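Local coordinates for protein PA1221 (PDB 4DG9) that joins an AMP-binding enzyme module of the ANL clan to a phosphopantetheine-attachment domain in one chain, and is seen here with DG9 bound, at residues A[173-178]-A[432-437]; A[278-283]-A[302-307]. All coordinates share one frame; numbering follows the deposited sequence.

Contact 1 (A[173-178]-A[432-437]); sequences SGTTGR and PALEQR
Thr175 points its side chain at the first turn of helix 431-439 and meets Ala433 and Leu434. Thr175 OG1 lies 3.5 Å from Ala433 CB. Thr175 CB lies 3.8 Å from Leu434 CB, and the two side chains cross at about a right angle. The Thr175 torsion (chi1 54°) sets OG1 between the backbone N and the carbonyl carbon, where it also hydrogen-bonds the carbonyl O of Asp430. At the margin, Thr176 CG2 adds a methyl contact to Ala433 CB.

Arg437 extends from the helix to the turn. Its chain bends at chi2, and Arg437 CD comes 3.4 Å from Thr175 O. From there Arg437 NH1 makes a weak hydrogen bond to Thr175 O (3.4 Å), which lies near the guanidinium plane. Gly177 CA covers one face of this group, displaced toward its rim.

Gly174 to Gly177 form a type I beta turn, closed by Gly177 N to Gly174 O. Thr176 OG1 accepts from Arg178 N (2.8 Å) in an ST turn. The SGTTGR sequence is part of the glycine- and threonine-rich signature loop of the ANL clan. It joins strand 166-171 to strand 181-185 and abuts helix 431-439, which follows strand 427-430.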
# COMPACT_ATOMS: atom_id res chain seq x y z
N SER A 173 4.36 7.46 8.42
CA SER A 173 4.49 6.21 9.16
C SER A 173 3.79 6.26 10.52
O SER A 173 2.83 5.51 10.76
CB SER A 173 5.97 5.89 9.35
OG SER A 173 6.15 4.88 10.31
N GLY A 174 4.28 7.12 11.41
CA GLY A 174 3.66 7.32 12.70
C GLY A 174 4.06 6.31 13.76
O GLY A 174 3.30 6.04 14.70
N THR A 175 5.26 5.75 13.60
CA THR A 175 5.80 4.79 14.57
C THR A 175 6.22 5.48 15.87
O THR A 175 6.37 4.83 16.90
CB THR A 175 6.99 3.97 13.98
OG1 THR A 175 7.99 4.86 13.45
CG2 THR A 175 6.50 3.03 12.87
N THR A 176 6.41 6.80 15.82
CA THR A 176 6.61 7.59 17.03
C THR A 176 5.37 7.45 17.90
O THR A 176 5.43 7.60 19.12
CB THR A 176 6.77 9.08 16.72
OG1 THR A 176 5.57 9.57 16.10
CG2 THR A 176 7.96 9.32 15.80
N GLY A 177 4.25 7.14 17.26
CA GLY A 177 2.94 7.15 17.88
C GLY A 177 2.17 8.37 17.42
O GLY A 177 0.98 8.54 17.75
N ARG A 178 2.84 9.22 16.65
CA ARG A 178 2.25 10.46 16.14
C ARG A 178 2.34 10.56 14.61
O ARG A 178 3.24 11.20 14.06
CB ARG A 178 2.89 11.67 16.81
CG ARG A 178 2.59 11.78 18.30
CD ARG A 178 3.20 13.04 18.91
NE ARG A 178 4.63 13.15 18.63
CZ ARG A 178 5.58 12.56 19.36
NH1 ARG A 178 5.24 11.82 20.41
NH2 ARG A 178 6.86 12.71 19.04
N PRO A 432 13.61 2.85 13.57
CA PRO A 432 14.21 3.33 14.82
C PRO A 432 13.18 3.86 15.81
O PRO A 432 13.21 3.46 16.97
CB PRO A 432 15.13 4.45 14.35
CG PRO A 432 15.56 4.00 12.98
CD PRO A 432 14.36 3.31 12.39
N ALA A 433 12.26 4.71 15.36
CA ALA A 433 11.24 5.23 16.27
C ALA A 433 10.36 4.13 16.88
O ALA A 433 9.98 4.21 18.04
CB ALA A 433 10.40 6.27 15.58
N LEU A 434 10.04 3.11 16.09
CA LEU A 434 9.25 1.98 16.60
C LEU A 434 10.03 1.21 17.67
O LEU A 434 9.50 0.81 18.71
CB LEU A 434 8.87 1.05 15.45
CG LEU A 434 7.84 -0.03 15.80
CD1 LEU A 434 6.65 0.58 16.54
CD2 LEU A 434 7.37 -0.76 14.55
N GLU A 435 11.31 1.00 17.39
CA GLU A 435 12.22 0.32 18.30
C GLU A 435 12.22 1.06 19.64
O GLU A 435 12.00 0.47 20.70
CB GLU A 435 13.61 0.31 17.68
CG GLU A 435 14.59 -0.68 18.24
CD GLU A 435 15.74 -0.94 17.29
OE1 GLU A 435 15.49 -1.51 16.21
OE2 GLU A 435 16.88 -0.56 17.61
N GLN A 436 12.46 2.36 19.56
CA GLN A 436 12.48 3.23 20.73
C GLN A 436 11.15 3.14 21.47
O GLN A 436 11.09 3.14 22.69
CB GLN A 436 12.79 4.67 20.31
CG GLN A 436 12.60 5.69 21.41
CD GLN A 436 13.43 5.40 22.65
OE1 GLN A 436 14.37 4.59 22.62
NE2 GLN A 436 13.08 6.05 23.76
N ARG A 437 10.08 3.04 20.70
CA ARG A 437 8.77 2.87 21.29
C ARG A 437 8.73 1.61 22.15
O ARG A 437 8.20 1.61 23.25
CB ARG A 437 7.72 2.82 20.18
CG ARG A 437 6.32 2.87 20.69
CD ARG A 437 5.58 4.04 20.08
NE ARG A 437 4.16 3.96 20.44
CZ ARG A 437 3.19 3.79 19.56
NH1 ARG A 437 3.49 3.70 18.26
NH2 ARG A 437 1.93 3.73 19.97

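Contact 2 (A[278-283]-A[302-307]); sequences LRQLLT and RLHLVN
Strands 280-284 and 304-309 are the two parallel strands of a beta-alpha-beta unit linked by helix 290-299, and the contact pairs them side by side. The axes of the short strand segments are 18° from parallel. His304 grips both sides of Gln280: His304 N donates to Arg279 O (3.0 Å), and His304 O accepts from Leu281 N (2.9 Å). Around Leu282, Val306 N donates to Leu281 O and Val306 O accepts from Thr283 N, each at 2.9 Å. CA-H...O contacts lie between these bonds.

On one face of the sheet, Leu281 and Leu305 lie side by side, with Leu281 CG 3.4 Å from Leu305 CD1. Leu305 CG is anti to its backbone N (chi1 -178°), and CD1 turns toward Leu281. Leu303, just before its strand, crosses Leu281 obliquely, with Leu303 CD1 4.0 Å from Leu281 CB. The other face carries Leu282 beside Val306 (Leu282 CG to Val306 CB 3.9 Å) and Gln280 beside His304. The polar ends of that last pair bond elsewhere: Gln280 OE1 to Ala200 N, and His304 NE2 to Phe198 O.

Asn307 OD1 hydrogen-bonds N6 of DG9, so the strand leads to the ligand. Strand 256-260 flanks the pair beside 280-284, and strand 319-322 runs antiparallel to 304-309. Phe264 of helix 261-270 packs on Leu281 and Thr283.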
# COMPACT_ATOMS: atom_id res chain seq x y z
N LEU A 278 -3.81 -10.47 -17.99
CA LEU A 278 -3.47 -9.08 -17.74
C LEU A 278 -2.70 -8.55 -18.95
O LEU A 278 -1.82 -9.24 -19.45
CB LEU A 278 -2.63 -8.94 -16.46
CG LEU A 278 -3.26 -9.24 -15.08
CD1 LEU A 278 -2.25 -9.16 -13.93
CD2 LEU A 278 -4.47 -8.37 -14.76
N ARG A 279 -3.08 -7.39 -19.46
CA ARG A 279 -2.26 -6.68 -20.45
C ARG A 279 -1.19 -5.84 -19.75
O ARG A 279 -0.06 -5.73 -20.22
CB ARG A 279 -3.10 -5.78 -21.37
CG ARG A 279 -4.25 -6.49 -22.08
CD ARG A 279 -4.92 -5.58 -23.12
NE ARG A 279 -5.57 -4.40 -22.53
CZ ARG A 279 -5.09 -3.15 -22.59
NH1 ARG A 279 -3.95 -2.91 -23.22
NH2 ARG A 279 -5.76 -2.15 -22.02
N GLN A 280 -1.58 -5.23 -18.64
CA GLN A 280 -0.69 -4.29 -17.97
C GLN A 280 -0.58 -4.57 -16.48
O GLN A 280 -1.59 -4.67 -15.75
CB GLN A 280 -1.19 -2.86 -18.17
CG GLN A 280 -1.34 -2.45 -19.60
CD GLN A 280 -1.71 -1.00 -19.75
OE1 GLN A 280 -0.99 -0.23 -20.37
NE2 GLN A 280 -2.85 -0.62 -19.18
N LEU A 281 0.65 -4.65 -16.01
CA LEU A 281 0.90 -4.91 -14.61
C LEU A 281 1.98 -3.97 -14.11
O LEU A 281 3.04 -3.82 -14.73
CB LEU A 281 1.29 -6.37 -14.40
CG LEU A 281 1.88 -6.76 -13.05
CD1 LEU A 281 0.89 -6.42 -11.96
CD2 LEU A 281 2.20 -8.24 -13.02
N LEU A 282 1.70 -3.30 -12.99
CA LEU A 282 2.69 -2.48 -12.32
C LEU A 282 2.98 -3.09 -10.97
O LEU A 282 2.09 -3.64 -10.30
CB LEU A 282 2.22 -1.03 -12.15
CG LEU A 282 1.72 -0.29 -13.39
CD1 LEU A 282 0.24 -0.56 -13.59
CD2 LEU A 282 1.95 1.20 -13.27
N THR A 283 4.24 -3.00 -10.59
CA THR A 283 4.64 -3.39 -9.25
C THR A 283 5.79 -2.47 -8.80
O THR A 283 6.30 -1.65 -9.57
CB THR A 283 5.03 -4.89 -9.19
OG1 THR A 283 5.43 -5.23 -7.86
CG2 THR A 283 6.17 -5.19 -10.15
N ARG A 302 4.13 -11.24 -23.56
CA ARG A 302 3.44 -10.03 -24.05
C ARG A 302 3.05 -9.03 -22.94
O ARG A 302 2.51 -7.96 -23.24
CB ARG A 302 2.19 -10.39 -24.85
CG ARG A 302 2.48 -11.08 -26.19
CD ARG A 302 1.22 -11.70 -26.81
NE ARG A 302 0.55 -12.66 -25.94
CZ ARG A 302 0.97 -13.91 -25.72
NH1 ARG A 302 2.09 -14.35 -26.30
NH2 ARG A 302 0.29 -14.71 -24.90
N LEU A 303 3.29 -9.36 -21.68
CA LEU A 303 2.86 -8.50 -20.59
C LEU A 303 3.64 -7.18 -20.56
O LEU A 303 4.86 -7.17 -20.69
CB LEU A 303 3.01 -9.22 -19.25
CG LEU A 303 2.61 -8.50 -17.96
CD1 LEU A 303 1.11 -8.21 -17.92
CD2 LEU A 303 3.03 -9.35 -16.77
N HIS A 304 2.93 -6.08 -20.42
CA HIS A 304 3.56 -4.79 -20.26
C HIS A 304 3.73 -4.60 -18.76
O HIS A 304 2.76 -4.36 -18.03
CB HIS A 304 2.64 -3.70 -20.84
CG HIS A 304 3.14 -2.31 -20.64
ND1 HIS A 304 4.04 -1.70 -21.50
CD2 HIS A 304 2.85 -1.38 -19.70
CE1 HIS A 304 4.29 -0.47 -21.09
NE2 HIS A 304 3.58 -0.25 -20.00
N LEU A 305 4.97 -4.69 -18.30
CA LEU A 305 5.23 -4.70 -16.88
C LEU A 305 6.00 -3.44 -16.54
O LEU A 305 6.87 -3.03 -17.29
CB LEU A 305 6.00 -5.96 -16.49
CG LEU A 305 6.31 -6.13 -14.99
CD1 LEU A 305 5.05 -6.51 -14.21
CD2 LEU A 305 7.40 -7.15 -14.76
N VAL A 306 5.65 -2.81 -15.42
CA VAL A 306 6.25 -1.54 -15.06
C VAL A 306 6.70 -1.55 -13.61
O VAL A 306 5.99 -2.04 -12.72
CB VAL A 306 5.22 -0.39 -15.21
CG1 VAL A 306 5.85 0.96 -14.89
CG2 VAL A 306 4.60 -0.41 -16.61
N ASN A 307 7.89 -1.01 -13.37
CA ASN A 307 8.36 -0.75 -12.02
C ASN A 307 8.02 0.70 -11.66
O ASN A 307 8.61 1.64 -12.20
CB ASN A 307 9.87 -0.95 -12.00
CG ASN A 307 10.45 -0.87 -10.63
OD1 ASN A 307 9.71 -0.82 -9.65
ND2 ASN A 307 11.78 -0.87 -10.53

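Overall arrangement
The centres of the two contacts are 35 Å apart, on opposite sides of the centre of the chain. Their nearest atoms are about 20 Å apart, so they do not touch, and they share no sheet. Along the chain, contact 2 is nested within the long loop that contact 1 closes. Contact 2 joins two adjacent strands of one sheet, with a single crossover helix, 290-299, between them in sequence. Contact 1 instead brings the signature loop to a helix more than 250 residues later. Their distances to DG9 differ: contact 2 reaches it directly through Asn307, whereas the Thr175 side chain of contact 1 is about 12 Å away.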